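Local coordinates for protein HhaI Restriction Endonuclease (Haemophilus parahaemolyticus, PDB 6UKF) that binds DNA at its palindromic GCGC recognition site and cleaves it there, as a restriction endonuclease of Haemophilus parahaemolyticus, at residues I141-H146 / L242-E247; T12-T17 / F136-I141. All coordinates share one frame; numbering follows the deposited sequence.

Contact 1. Residues I141-H146 / L242-E247; sequences IEHFEH and LFILNE. With PO4 (phosphate ion), chain Q.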
loop_
_atom_site.group_PDB
_atom_site.type_symbol
_atom_site.label_atom_id
_atom_site.label_comp_id
_atom_site.label_asym_id
_atom_site.label_seq_id
_atom_site.Cartn_x
_atom_site.Cartn_y
_atom_site.Cartn_z
ATOM N N ILE A 141 8.881 -1.999 15.595
ATOM C CA ILE A 141 8.472 -0.705 15.047
ATOM C C ILE A 141 9.174 0.455 15.742
ATOM O O ILE A 141 9.482 1.471 15.107
ATOM C CB ILE A 141 6.928 -0.588 15.083
ATOM C CG1 ILE A 141 6.439 0.736 14.486
ATOM C CG2 ILE A 141 6.389 -0.741 16.506
ATOM C CD1 ILE A 141 6.860 0.975 13.059
ATOM N N GLU A 142 9.459 0.327 17.040
ATOM C CA GLU A 142 10.076 1.432 17.765
ATOM C C GLU A 142 11.476 1.773 17.265
ATOM O O GLU A 142 11.980 2.851 17.599
ATOM C CB GLU A 142 10.115 1.140 19.268
ATOM C CG GLU A 142 10.843 -0.134 19.645
ATOM C CD GLU A 142 9.910 -1.317 19.839
ATOM O OE1 GLU A 142 10.274 -2.227 20.610
ATOM O OE2 GLU A 142 8.825 -1.361 19.215
ATOM N N HIS A 143 12.114 0.905 16.475
ATOM C CA HIS A 143 13.458 1.155 15.967
ATOM C C HIS A 143 13.490 1.385 14.460
ATOM O O HIS A 143 14.552 1.271 13.841
ATOM C CB HIS A 143 14.402 0.024 16.362
ATOM C CG HIS A 143 14.725 0.011 17.820
ATOM N ND1 HIS A 143 15.604 -0.888 18.376
ATOM C CD2 HIS A 143 14.293 0.793 18.838
ATOM C CE1 HIS A 143 15.694 -0.672 19.674
ATOM N NE2 HIS A 143 14.909 0.344 19.981
ATOM N N PHE A 144 12.349 1.759 13.878
ATOM C CA PHE A 144 12.215 1.881 12.429
ATOM C C PHE A 144 13.325 2.714 11.800
ATOM O O PHE A 144 13.843 2.361 10.734
ATOM C CB PHE A 144 10.851 2.507 12.125
ATOM C CG PHE A 144 10.431 2.391 10.695
ATOM C CD1 PHE A 144 9.710 1.295 10.266
ATOM C CD2 PHE A 144 10.741 3.382 9.782
ATOM C CE1 PHE A 144 9.313 1.180 8.951
ATOM C CE2 PHE A 144 10.348 3.271 8.467
ATOM C CZ PHE A 144 9.633 2.168 8.052
ATOM N N GLU A 145 13.689 3.835 12.428
ATOM C CA GLU A 145 14.612 4.770 11.793
ATOM C C GLU A 145 16.010 4.192 11.620
ATOM O O GLU A 145 16.793 4.725 10.827
ATOM C CB GLU A 145 14.673 6.086 12.578
ATOM C CG GLU A 145 15.458 6.045 13.892
ATOM C CD GLU A 145 14.685 5.421 15.045
ATOM O OE1 GLU A 145 13.620 4.934 14.835
ATOM O OE2 GLU A 145 15.241 5.449 16.255
ATOM N N HIS A 146 16.348 3.131 12.350
ATOM C CA HIS A 146 17.656 2.508 12.207
ATOM C C HIS A 146 17.758 1.636 10.966
ATOM O O HIS A 146 18.859 1.181 10.637
ATOM C CB HIS A 146 17.973 1.681 13.453
ATOM C CG HIS A 146 18.065 2.500 14.701
ATOM N ND1 HIS A 146 19.061 3.430 14.907
ATOM C CD2 HIS A 146 17.281 2.537 15.803
ATOM C CE1 HIS A 146 18.888 4.001 16.085
ATOM N NE2 HIS A 146 17.816 3.477 16.650
ATOM N N LEU A 242 24.918 -3.345 13.169
ATOM C CA LEU A 242 24.782 -4.754 13.517
ATOM C C LEU A 242 24.436 -4.939 14.987
ATOM O O LEU A 242 23.853 -5.962 15.362
ATOM C CB LEU A 242 26.067 -5.509 13.188
ATOM C CG LEU A 242 26.534 -5.488 11.734
ATOM C CD1 LEU A 242 27.651 -6.503 11.545
ATOM C CD2 LEU A 242 25.388 -5.759 10.770
ATOM N N PHE A 243 24.796 -3.973 15.830
ATOM C CA PHE A 243 24.446 -4.047 17.242
ATOM C C PHE A 243 22.942 -3.900 17.433
ATOM O O PHE A 243 22.314 -4.682 18.160
ATOM C CB PHE A 243 25.207 -2.958 17.999
ATOM C CG PHE A 243 24.862 -2.880 19.447
ATOM C CD1 PHE A 243 25.398 -3.778 20.351
ATOM C CD2 PHE A 243 23.993 -1.909 19.909
ATOM C CE1 PHE A 243 25.074 -3.709 21.689
ATOM C CE2 PHE A 243 23.663 -1.831 21.243
ATOM C CZ PHE A 243 24.204 -2.733 22.137
ATOM N N ILE A 244 22.344 -2.907 16.776
ATOM C CA ILE A 244 20.892 -2.752 16.818
ATOM C C ILE A 244 20.212 -3.967 16.203
ATOM O O ILE A 244 19.222 -4.484 16.735
ATOM C CB ILE A 244 20.482 -1.443 16.117
ATOM C CG1 ILE A 244 21.106 -0.251 16.850
ATOM C CG2 ILE A 244 18.961 -1.335 16.028
ATOM C CD1 ILE A 244 20.758 1.094 16.274
ATOM N N LEU A 245 20.732 -4.440 15.071
ATOM C CA LEU A 245 20.142 -5.594 14.406
ATOM C C LEU A 245 20.055 -6.785 15.352
ATOM O O LEU A 245 19.016 -7.448 15.446
ATOM C CB LEU A 245 20.989 -5.947 13.187
ATOM C CG LEU A 245 20.494 -7.085 12.298
ATOM C CD1 LEU A 245 19.362 -6.597 11.414
ATOM C CD2 LEU A 245 21.645 -7.633 11.477
ATOM N N ASN A 246 21.138 -7.065 16.074
ATOM C CA ASN A 246 21.158 -8.241 16.936
ATOM C C ASN A 246 20.200 -8.093 18.112
ATOM O O ASN A 246 19.476 -9.037 18.444
ATOM C CB ASN A 246 22.582 -8.524 17.414
ATOM C CG ASN A 246 23.431 -9.192 16.350
ATOM O OD1 ASN A 246 22.910 -9.777 15.399
ATOM N ND2 ASN A 246 24.745 -9.115 16.511
ATOM N N GLU A 247 20.179 -6.930 18.766
ATOM C CA GLU A 247 19.252 -6.776 19.882
ATOM C C GLU A 247 17.806 -6.812 19.403
ATOM O O GLU A 247 16.923 -7.286 20.128
ATOM C CB GLU A 247 19.556 -5.507 20.676
ATOM C CG GLU A 247 19.270 -4.207 19.949
ATOM C CD GLU A 247 19.704 -2.988 20.745
ATOM O OE1 GLU A 247 20.305 -3.154 21.829
ATOM O OE2 GLU A 247 19.448 -1.858 20.281
HETATM P P PO4 Q . 21.039 5.178 12.559
HETATM O O1 PO4 Q . 21.483 5.027 11.125
HETATM O O2 PO4 Q . 21.950 6.150 13.265
HETATM O O3 PO4 Q . 19.622 5.692 12.602
HETATM O O4 PO4 Q . 21.103 3.839 13.254
#
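Ile244 sets its CD1 methyl down on one face of the His146 imidazole, and this is the tight spot of the contact. CD1 stands 3.4 Å from the centroid of the His146 ring and only 18° from the ring normal, a close CH-pi contact; it is shifted toward the ND1 corner, with His146 ND1 at 3.2 Å. With CG1 anti to the carbonyl carbon and the chain extended beyond it (chi2 -179°), Ile244 points its terminal methyl at the ring. Glu145 CD lies 3.8 Å above the opposite face of the His146 ring, displaced toward its rim, which gives the ring a methyl on one side and a carboxylate lying off-centre on the other.

Its rotation is fixed at the edge: His146 ND1 donates to phosphate O4 over 2.7 Å in a nearly straight bond (174°). The phosphate, probably from the crystallisation liquor, is also held by Lys237. With this anion and Glu145 close by, the imidazole may be inclined to take up a second proton, though Lys118 and Lys237, which pair with these anions, would offset part of that pull.

The other half of the contact is looser. His143 ND1 comes to 4.1 Å from Ile244 CG2, and His143 CE1 to 4.0 Å from Glu247 OE2, with the ring oblique to both; ND1 has a weak hydrogen bond to Asp248. No residue touching across this surface contact is fully buried.

The 141-146 turn links strands 136-140 and 148-156. Phe144 and Glu145 lean on helix 110-123, Lys118 of that helix forms a salt bridge with Glu145, and helix 242-255 packs against the turn through its first turns.

Contact 2. Residues T12-T17 / F136-I141; sequences TYLNKT and FIIFPI
The Tyr13 and Phe136 rings lie one over the other in an offset stack, centroids 4.0 Å apart and planes 17° from parallel. Phe136 takes one face of Tyr13; on the opposite face the Thr17 hydroxyl oxygen OG1 sits 3.2 Å above the plane, displaced toward the rim. Ile138 CD1 comes to the edge of the tyrosine, 4.2 Å from Tyr13 CE2. The Phe136 ring also meets that of Phe9, from the same helix as Tyr13. The two stacked side chains run past each other in opposite directions, which puts each CB above the other's ring: Tyr13 CB is 3.8 Å from the Phe136 centroid, and Phe136 CB is 4.0 Å from the Tyr13 centroid. The rings come closest between Tyr13 CD1 and Phe136 CD2, at 3.3 Å. Tyr13 is brought there by its first torsion, which swings CG opposite the backbone N (170°) and lays the ring out from the helix toward the strand.

Beside the stack, Leu14 CD2 meets Ile138 CD1 at 3.7 Å, methyl against methyl. Thr17 is steadied by its hydroxyl, which donates to Tyr13 O (2.8 Å) from the face of that carbonyl opposite to Thr17 N. The 12-17 part of the helix crosses strand 136-140, outermost in its mixed sheet, at -80°.

Across the contact itself the attraction is aromatic and apolar, resting on dispersion and shape fit. The Tyr13 hydroxyl bonds Arg249 NH1 of helix 242-255, and Arg249 NH2 makes a weak hydrogen bond to Phe136 O.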
loop_
_atom_site.group_PDB
_atom_site.type_symbol
_atom_site.label_atom_id
_atom_site.label_comp_id
_atom_site.label_asym_id
_atom_site.label_seq_id
_atom_site.Cartn_x
_atom_site.Cartn_y
_atom_site.Cartn_z
ATOM N N THR A 12 7.396 -17.811 4.638
ATOM C CA THR A 12 8.026 -19.126 4.640
ATOM C C THR A 12 9.236 -19.147 5.562
ATOM O O THR A 12 9.440 -20.106 6.316
ATOM C CB THR A 12 8.429 -19.494 3.213
ATOM O OG1 THR A 12 7.263 -19.531 2.379
ATOM C CG2 THR A 12 9.128 -20.848 3.178
ATOM N N TYR A 13 10.049 -18.091 5.520
ATOM C CA TYR A 13 11.208 -18.011 6.399
ATOM C C TYR A 13 10.787 -18.009 7.862
ATOM O O TYR A 13 11.367 -18.720 8.691
ATOM C CB TYR A 13 12.015 -16.753 6.086
ATOM C CG TYR A 13 13.096 -16.479 7.104
ATOM C CD1 TYR A 13 14.287 -17.187 7.081
ATOM C CD2 TYR A 13 12.922 -15.521 8.094
ATOM C CE1 TYR A 13 15.279 -16.949 8.014
ATOM C CE2 TYR A 13 13.905 -15.275 9.031
ATOM C CZ TYR A 13 15.085 -15.991 8.986
ATOM O OH TYR A 13 16.072 -15.752 9.916
ATOM N N LEU A 14 9.784 -17.200 8.204
ATOM C CA LEU A 14 9.350 -17.115 9.594
ATOM C C LEU A 14 8.874 -18.468 10.102
ATOM O O LEU A 14 9.246 -18.899 11.199
ATOM C CB LEU A 14 8.245 -16.070 9.733
ATOM C CG LEU A 14 8.714 -14.622 9.609
ATOM C CD1 LEU A 14 7.522 -13.698 9.427
ATOM C CD2 LEU A 14 9.529 -14.222 10.826
ATOM N N ASN A 15 8.049 -19.155 9.315
ATOM C CA ASN A 15 7.497 -20.427 9.766
ATOM C C ASN A 15 8.577 -21.493 9.905
ATOM O O ASN A 15 8.552 -22.284 10.854
ATOM C CB ASN A 15 6.384 -20.872 8.817
ATOM C CG ASN A 15 5.077 -20.142 9.077
ATOM O OD1 ASN A 15 4.654 -19.993 10.225
ATOM N ND2 ASN A 15 4.436 -19.676 8.014
ATOM N N LYS A 16 9.542 -21.534 8.984
ATOM C CA LYS A 16 10.577 -22.560 9.077
ATOM C C LYS A 16 11.588 -22.250 10.176
ATOM O O LYS A 16 12.190 -23.171 10.736
ATOM C CB LYS A 16 11.293 -22.727 7.734
ATOM C CG LYS A 16 12.345 -21.674 7.453
ATOM N N THR A 17 11.785 -20.973 10.497
ATOM C CA THR A 17 12.785 -20.585 11.485
ATOM C C THR A 17 12.235 -20.606 12.903
ATOM O O THR A 17 12.931 -21.030 13.833
ATOM C CB THR A 17 13.303 -19.177 11.172
ATOM O OG1 THR A 17 13.843 -19.143 9.846
ATOM C CG2 THR A 17 14.375 -18.760 12.169
ATOM N N PHE A 136 17.561 -11.961 5.940
ATOM C CA PHE A 136 16.332 -11.455 6.531
ATOM C C PHE A 136 16.645 -10.558 7.718
ATOM O O PHE A 136 17.553 -10.831 8.508
ATOM C CB PHE A 136 15.424 -12.604 6.956
ATOM C CG PHE A 136 14.755 -13.286 5.805
ATOM C CD1 PHE A 136 13.663 -12.704 5.185
ATOM C CD2 PHE A 136 15.223 -14.497 5.333
ATOM C CE1 PHE A 136 13.048 -13.321 4.120
ATOM C CE2 PHE A 136 14.608 -15.121 4.267
ATOM C CZ PHE A 136 13.519 -14.534 3.663
ATOM N N ILE A 137 15.879 -9.481 7.829
ATOM C CA ILE A 137 16.036 -8.477 8.871
ATOM C C ILE A 137 14.672 -8.292 9.517
ATOM O O ILE A 137 13.700 -7.962 8.828
ATOM C CB ILE A 137 16.542 -7.148 8.288
ATOM C CG1 ILE A 137 17.928 -7.338 7.661
ATOM C CG2 ILE A 137 16.570 -6.078 9.360
ATOM C CD1 ILE A 137 18.331 -6.231 6.715
ATOM N N ILE A 138 14.594 -8.517 10.825
ATOM C CA ILE A 138 13.354 -8.395 11.583
ATOM C C ILE A 138 13.595 -7.385 12.691
ATOM O O ILE A 138 14.575 -7.501 13.436
ATOM C CB ILE A 138 12.925 -9.747 12.181
ATOM C CG1 ILE A 138 12.749 -10.794 11.077
ATOM C CG2 ILE A 138 11.640 -9.582 12.984
ATOM C CD1 ILE A 138 12.589 -12.204 11.596
ATOM N N PHE A 139 12.707 -6.404 12.816
ATOM C CA PHE A 139 12.942 -5.366 13.806
ATOM C C PHE A 139 11.632 -4.819 14.344
ATOM O O PHE A 139 10.619 -4.809 13.633
ATOM C CB PHE A 139 13.808 -4.227 13.245
ATOM C CG PHE A 139 13.174 -3.473 12.113
ATOM C CD1 PHE A 139 12.331 -2.404 12.362
ATOM C CD2 PHE A 139 13.441 -3.816 10.800
ATOM C CE1 PHE A 139 11.755 -1.701 11.322
ATOM C CE2 PHE A 139 12.870 -3.116 9.756
ATOM C CZ PHE A 139 12.027 -2.055 10.018
ATOM N N PRO A 140 11.626 -4.346 15.587
ATOM C CA PRO A 140 10.411 -3.772 16.165
ATOM C C PRO A 140 10.166 -2.361 15.657
ATOM O O PRO A 140 11.095 -1.613 15.349
ATOM C CB PRO A 140 10.727 -3.756 17.665
ATOM C CG PRO A 140 12.201 -3.572 17.719
ATOM C CD PRO A 140 12.754 -4.318 16.537
ATOM N N ILE A 141 8.881 -1.999 15.595
ATOM C CA ILE A 141 8.472 -0.705 15.047
ATOM C C ILE A 141 9.174 0.455 15.742
ATOM O O ILE A 141 9.482 1.471 15.107
ATOM C CB ILE A 141 6.928 -0.588 15.083
ATOM C CG1 ILE A 141 6.439 0.736 14.486
ATOM C CG2 ILE A 141 6.389 -0.741 16.506
ATOM C CD1 ILE A 141 6.860 0.975 13.059
#

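From the N terminus, helix 3-18 comes first, and contact 2 brings strand 136-140 back against it, closing a loop of 118 residues. Ile141 ends that contact and begins contact 1, where the turn after the strand meets helix 242-255 and closes a second loop of 95 residues. The loops therefore follow in series, neither nested nor crossed. The contacts also touch directly: Leu245 CD1 lies 3.5 Å from Ile137 CG2, and Phe144 CA 3.8 Å from Phe139 CE1. Together they tie the first helix to the outermost strand of the mixed sheet and the last helix to the loop that follows it, each staying about 10 Å or more from the DNA at its nearest atom.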